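Local coordinates for phenazine biosynthesis protein, PhzF family (Bacillus anthracis, PDB 3EDN) that belongs to the PhzF family of phenazine biosynthesis proteins, with a diaminopimelate epimerase-like fold, and is probably an isomerase-like enzyme, at residues V169-L172 against D173-E176; L202-D206 against E207-M211. All coordinates share one frame; numbering follows the deposited sequence. Where two conformers were deposited one is given.

Interaction 1 of 2, residues V169-L172 against D173-E176; sequences VKNL and DVCE
V169 meets the first turn of helix 172-177 through its beta-branched side chain: CB lies 3.6 Å from V174 CG1, the two valines crossing at a slant, while CG2 comes within 3.7 Å of C175 SG. This buried apolar touch joins the end of the loop to the first turn of the helix. K170 contributes little more than CB, near V174 CG2; its chain bends at the end and takes NZ away to the carbonyls of N147 and L149. N171 then serves as the N-cap, a compact example of how a helix start is satisfied. With chi1 at 56°, CG stands between the backbone N and the carbonyl carbon, and OD1 reaches forward to accept from V174 N at 3.2 Å, V174 N standing nearly in line with the CG=OD1 bond (166°). N171 O accepts from C175 N at 3.2 Å and only weakly from V174 N, so side chain and backbone of one residue together engage the amides of V174 and C175. L172 continues the pattern, its O taking the N-H of E176 at 2.9 Å; the CG of E176 also rests on this oxygen at 3.2 Å. The helix start packs against strands 196-201 and 211-216, where the side chains of L172 and C175 both touch C201 and H212, and V169 pairs through its backbone with I200.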
loop_
_atom_site.group_PDB
_atom_site.type_symbol
_atom_site.label_atom_id
_atom_site.label_comp_id
_atom_site.label_asym_id
_atom_site.label_seq_id
_atom_site.Cartn_x
_atom_site.Cartn_y
_atom_site.Cartn_z
ATOM N N VAL A 169 3.717 6.601 43.620
ATOM C CA VAL A 169 4.235 7.764 44.354
ATOM C C VAL A 169 3.179 8.287 45.345
ATOM O O VAL A 169 2.007 7.910 45.282
ATOM C CB VAL A 169 4.762 8.880 43.403
ATOM C CG1 VAL A 169 5.855 8.332 42.485
ATOM C CG2 VAL A 169 3.623 9.460 42.597
ATOM N N LYS A 170 3.604 9.125 46.281
ATOM C CA LYS A 170 2.740 9.487 47.398
ATOM C C LYS A 170 1.463 10.228 46.999
ATOM O O LYS A 170 0.390 9.909 47.498
ATOM C CB LYS A 170 3.526 10.281 48.444
ATOM C CG LYS A 170 4.381 9.397 49.362
ATOM C CD LYS A 170 5.228 10.258 50.306
ATOM C CE LYS A 170 5.822 9.426 51.438
ATOM N NZ LYS A 170 6.628 8.286 50.989
ATOM N N ASN A 171 1.577 11.205 46.101
ATOM C CA ASN A 171 0.428 12.062 45.778
ATOM C C ASN A 171 0.650 12.934 44.549
ATOM O O ASN A 171 1.694 12.827 43.892
ATOM C CB ASN A 171 0.025 12.897 47.005
ATOM C CG ASN A 171 1.163 13.723 47.555
ATOM O OD1 ASN A 171 2.029 14.196 46.821
ATOM N ND2 ASN A 171 1.170 13.896 48.869
ATOM N N LEU A 172 -0.320 13.808 44.240
ATOM C CA LEU A 172 -0.219 14.667 43.052
ATOM C C LEU A 172 0.905 15.693 43.138
ATOM O O LEU A 172 1.540 16.020 42.126
ATOM C CB LEU A 172 -1.549 15.354 42.755
ATOM C CG LEU A 172 -2.701 14.432 42.397
ATOM C CD1 LEU A 172 -4.006 15.234 42.345
ATOM C CD2 LEU A 172 -2.439 13.658 41.082
ATOM N N ASP A 173 1.172 16.173 44.353
ATOM C CA ASP A 173 2.271 17.104 44.542
ATOM C C ASP A 173 3.585 16.485 44.081
ATOM O O ASP A 173 4.414 17.161 43.483
ATOM C CB ASP A 173 2.368 17.564 46.002
ATOM C CG ASP A 173 1.290 18.559 46.369
ATOM O OD1 ASP A 173 0.616 19.049 45.443
ATOM O OD2 ASP A 173 1.108 18.853 47.570
ATOM N N VAL A 174 3.765 15.189 44.344
ATOM C CA VAL A 174 4.939 14.477 43.853
ATOM C C VAL A 174 4.927 14.403 42.329
ATOM O O VAL A 174 5.930 14.671 41.674
ATOM C CB VAL A 174 5.030 13.047 44.450
ATOM C CG1 VAL A 174 6.110 12.252 43.757
ATOM C CG2 VAL A 174 5.271 13.098 45.965
ATOM N N CYS A 175 3.776 14.063 41.759
ATOM C CA CYS A 175 3.697 13.956 40.308
ATOM C C CYS A 175 4.067 15.267 39.627
ATOM O O CYS A 175 4.720 15.249 38.579
ATOM C CB CYS A 175 2.303 13.531 39.879
ATOM S SG CYS A 175 1.927 11.819 40.281
ATOM N N GLU A 176 3.659 16.388 40.231
ATOM C CA GLU A 176 3.892 17.730 39.660
ATOM C C GLU A 176 5.382 18.071 39.585
ATOM O O GLU A 176 5.805 18.847 38.718
ATOM C CB GLU A 176 3.128 18.800 40.464
ATOM C CG GLU A 176 1.601 18.713 40.323
ATOM C CD GLU A 176 0.822 19.661 41.238
ATOM O OE1 GLU A 176 1.422 20.594 41.816
ATOM O OE2 GLU A 176 -0.406 19.468 41.378
#

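Interaction 2 of 2, residues L202-D206 against E207-M211; sequences LETYD and EKVHM. With SO4 (sulfate ion), chain H.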
loop_
_atom_site.group_PDB
_atom_site.type_symbol
_atom_site.label_atom_id
_atom_site.label_comp_id
_atom_site.label_asym_id
_atom_site.label_seq_id
_atom_site.Cartn_x
_atom_site.Cartn_y
_atom_site.Cartn_z
ATOM N N LEU A 202 -3.182 7.292 43.862
ATOM C CA LEU A 202 -4.636 7.162 43.950
ATOM C C LEU A 202 -5.346 8.513 44.074
ATOM O O LEU A 202 -6.536 8.617 43.741
ATOM C CB LEU A 202 -5.049 6.246 45.107
ATOM C CG LEU A 202 -4.575 4.791 44.984
ATOM C CD1 LEU A 202 -5.168 3.934 46.116
ATOM C CD2 LEU A 202 -4.902 4.215 43.614
ATOM N N GLU A 203 -4.640 9.535 44.554
ATOM C CA GLU A 203 -5.177 10.906 44.527
ATOM C C GLU A 203 -5.361 11.343 43.075
ATOM O O GLU A 203 -4.474 11.124 42.262
ATOM C CB GLU A 203 -4.249 11.903 45.238
ATOM C CG GLU A 203 -4.877 13.294 45.350
ATOM C CD GLU A 203 -3.938 14.385 45.878
ATOM O OE1 GLU A 203 -2.715 14.207 45.903
ATOM O OE2 GLU A 203 -4.446 15.467 46.245
ATOM N N THR A 204 -6.482 11.989 42.769
ATOM C CA THR A 204 -6.745 12.402 41.389
ATOM C C THR A 204 -7.237 13.841 41.285
ATOM O O THR A 204 -7.821 14.389 42.238
ATOM C CB THR A 204 -7.785 11.484 40.717
ATOM O OG1 THR A 204 -9.015 11.539 41.449
ATOM C CG2 THR A 204 -7.319 10.029 40.680
ATOM N N TYR A 205 -7.011 14.447 40.121
ATOM C CA TYR A 205 -7.548 15.773 39.846
ATOM C C TYR A 205 -9.041 15.730 39.536
ATOM O O TYR A 205 -9.783 16.636 39.925
ATOM C CB TYR A 205 -6.826 16.414 38.658
ATOM C CG TYR A 205 -5.396 16.793 38.932
ATOM C CD1 TYR A 205 -5.088 17.876 39.755
ATOM C CD2 TYR A 205 -4.346 16.086 38.358
ATOM C CE1 TYR A 205 -3.760 18.235 40.012
ATOM C CE2 TYR A 205 -3.027 16.436 38.604
ATOM C CZ TYR A 205 -2.741 17.513 39.427
ATOM O OH TYR A 205 -1.422 17.843 39.662
ATOM N N ASP A 206 -9.456 14.707 38.792
ATOM C CA ASP A 206 -10.830 14.571 38.309
ATOM C C ASP A 206 -11.641 13.743 39.307
ATOM O O ASP A 206 -11.163 12.734 39.842
ATOM C CB ASP A 206 -10.855 13.885 36.938
ATOM C CG ASP A 206 -10.209 14.720 35.836
ATOM O OD1 ASP A 206 -9.834 15.896 36.058
ATOM O OD2 ASP A 206 -10.084 14.190 34.707
ATOM N N GLU A 207 -12.885 14.150 39.521
ATOM C CA GLU A 207 -13.700 13.559 40.585
ATOM C C GLU A 207 -14.097 12.098 40.350
ATOM O O GLU A 207 -14.075 11.292 41.276
ATOM C CB GLU A 207 -14.949 14.411 40.851
ATOM C CG GLU A 207 -14.656 15.830 41.312
ATOM C CD GLU A 207 -13.959 15.878 42.660
ATOM O OE1 GLU A 207 -14.396 15.165 43.589
ATOM O OE2 GLU A 207 -12.973 16.629 42.790
ATOM N N LYS A 208 -14.446 11.750 39.122
ATOM C CA LYS A 208 -14.952 10.398 38.861
ATOM C C LYS A 208 -13.846 9.341 38.738
ATOM O O LYS A 208 -14.117 8.169 38.503
ATOM C CB LYS A 208 -15.851 10.394 37.618
ATOM C CG LYS A 208 -17.169 11.145 37.801
ATOM C CD LYS A 208 -16.987 12.650 37.686
ATOM C CE LYS A 208 -18.284 13.387 38.011
ATOM N NZ LYS A 208 -18.195 14.849 37.700
ATOM N N VAL A 209 -12.606 9.763 38.953
ATOM C CA VAL A 209 -11.437 8.961 38.601
ATOM C C VAL A 209 -10.774 8.281 39.807
ATOM O O VAL A 209 -10.687 8.867 40.896
ATOM C CB VAL A 209 -10.424 9.842 37.840
ATOM C CG1 VAL A 209 -9.108 9.097 37.582
ATOM C CG2 VAL A 209 -11.052 10.359 36.529
ATOM N N HIS A 210 -10.279 7.063 39.598
ATOM C CA HIS A 210 -9.735 6.251 40.688
ATOM C C HIS A 210 -8.200 6.215 40.737
ATOM O O HIS A 210 -7.616 5.900 41.772
ATOM C CB HIS A 210 -10.279 4.818 40.615
ATOM C CG HIS A 210 -11.696 4.725 40.133
ATOM N ND1 HIS A 210 -12.750 4.392 40.958
ATOM C CD2 HIS A 210 -12.227 4.919 38.904
ATOM C CE1 HIS A 210 -13.868 4.382 40.253
ATOM N NE2 HIS A 210 -13.577 4.703 39.005
HETATM N N MSE A 211 -7.549 6.506 39.614
HETATM C CA MSE A 211 -6.089 6.539 39.589
HETATM C C MSE A 211 -5.577 7.635 38.686
HETATM O O MSE A 211 -6.155 7.897 37.625
HETATM C CB MSE A 211 -5.494 5.230 39.075
HETATM C CG MSE A 211 -5.883 3.989 39.847
HETATM SE SE MSE A 211 -5.144 2.453 38.920
HETATM C CE MSE A 211 -3.320 2.846 39.314
HETATM S S SO4 H . -14.675 15.546 37.106
HETATM O O1 SO4 H . -14.556 15.892 35.689
HETATM O O2 SO4 H . -16.040 15.782 37.566
HETATM O O3 SO4 H . -14.340 14.128 37.256
HETATM O O4 SO4 H . -13.756 16.361 37.892
#
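T204 and V209 face each other across the bend, and their torsions decide which branches meet. With chi1 at 60°, T204 puts OG1 between its backbone N and carbonyl carbon, 2.9 Å from D206 O and 3.2 Å from V209 O. The methyl CG2 takes the place beside the backbone N and lies 3.7 Å from V209 CG1, the branch that points anti to its own N (chi1 174°). The other branch of that valine, CG2, rests 3.6 Å from D206 CB, so V209 fits against both residues. Farther back, L202 turns CD2 onto M211, a selenomethionine, 3.9 Å from its CG, the two side chains slanting across each other.

The bend itself is a type I turn from D206 to V209, closed by a long, weak bond from V209 N to D206 O. At the turn, a sulfate, probably from the crystallisation liquor, is held by successive amides: E207 N donates almost straight to O4 at 2.9 Å, and K208 N donates to O3. K208 bends at chi2 (79°) and then runs extended, bringing CD and NZ alongside the anion. The carboxylate of D206 instead engages R267 through OD2 in a salt bridge. Backbone bonds of H210 to I255 and M211 to E257 lead the returning limb into strand 211-216. The whole forms the long connection of a beta hairpin, strands 196-201 and 211-216, in a diaminopimelate epimerase-like fold.

In the fold
Followed from the N terminus, the two contacts come in series: interaction 1 is complete before interaction 2 begins, and they neither nest nor cross. Interaction 1 turns the chain from strand 163-168 into helix 172-177; strand 196-201, parallel to 163-168, then leads to interaction 2, which reverses the chain into the antiparallel strand 211-216. Although their centres are about 13 Å apart, the contacts touch. E203 OE1 probably accepts from L172 N at 2.9 Å, and Y205 OH lies 2.6 Å from E176 OE2, a probable hydrogen bond. Through these links the loop 202-211 is tied to both the start and the far part of helix 172-177, which packs on strands 196-201 and 211-216.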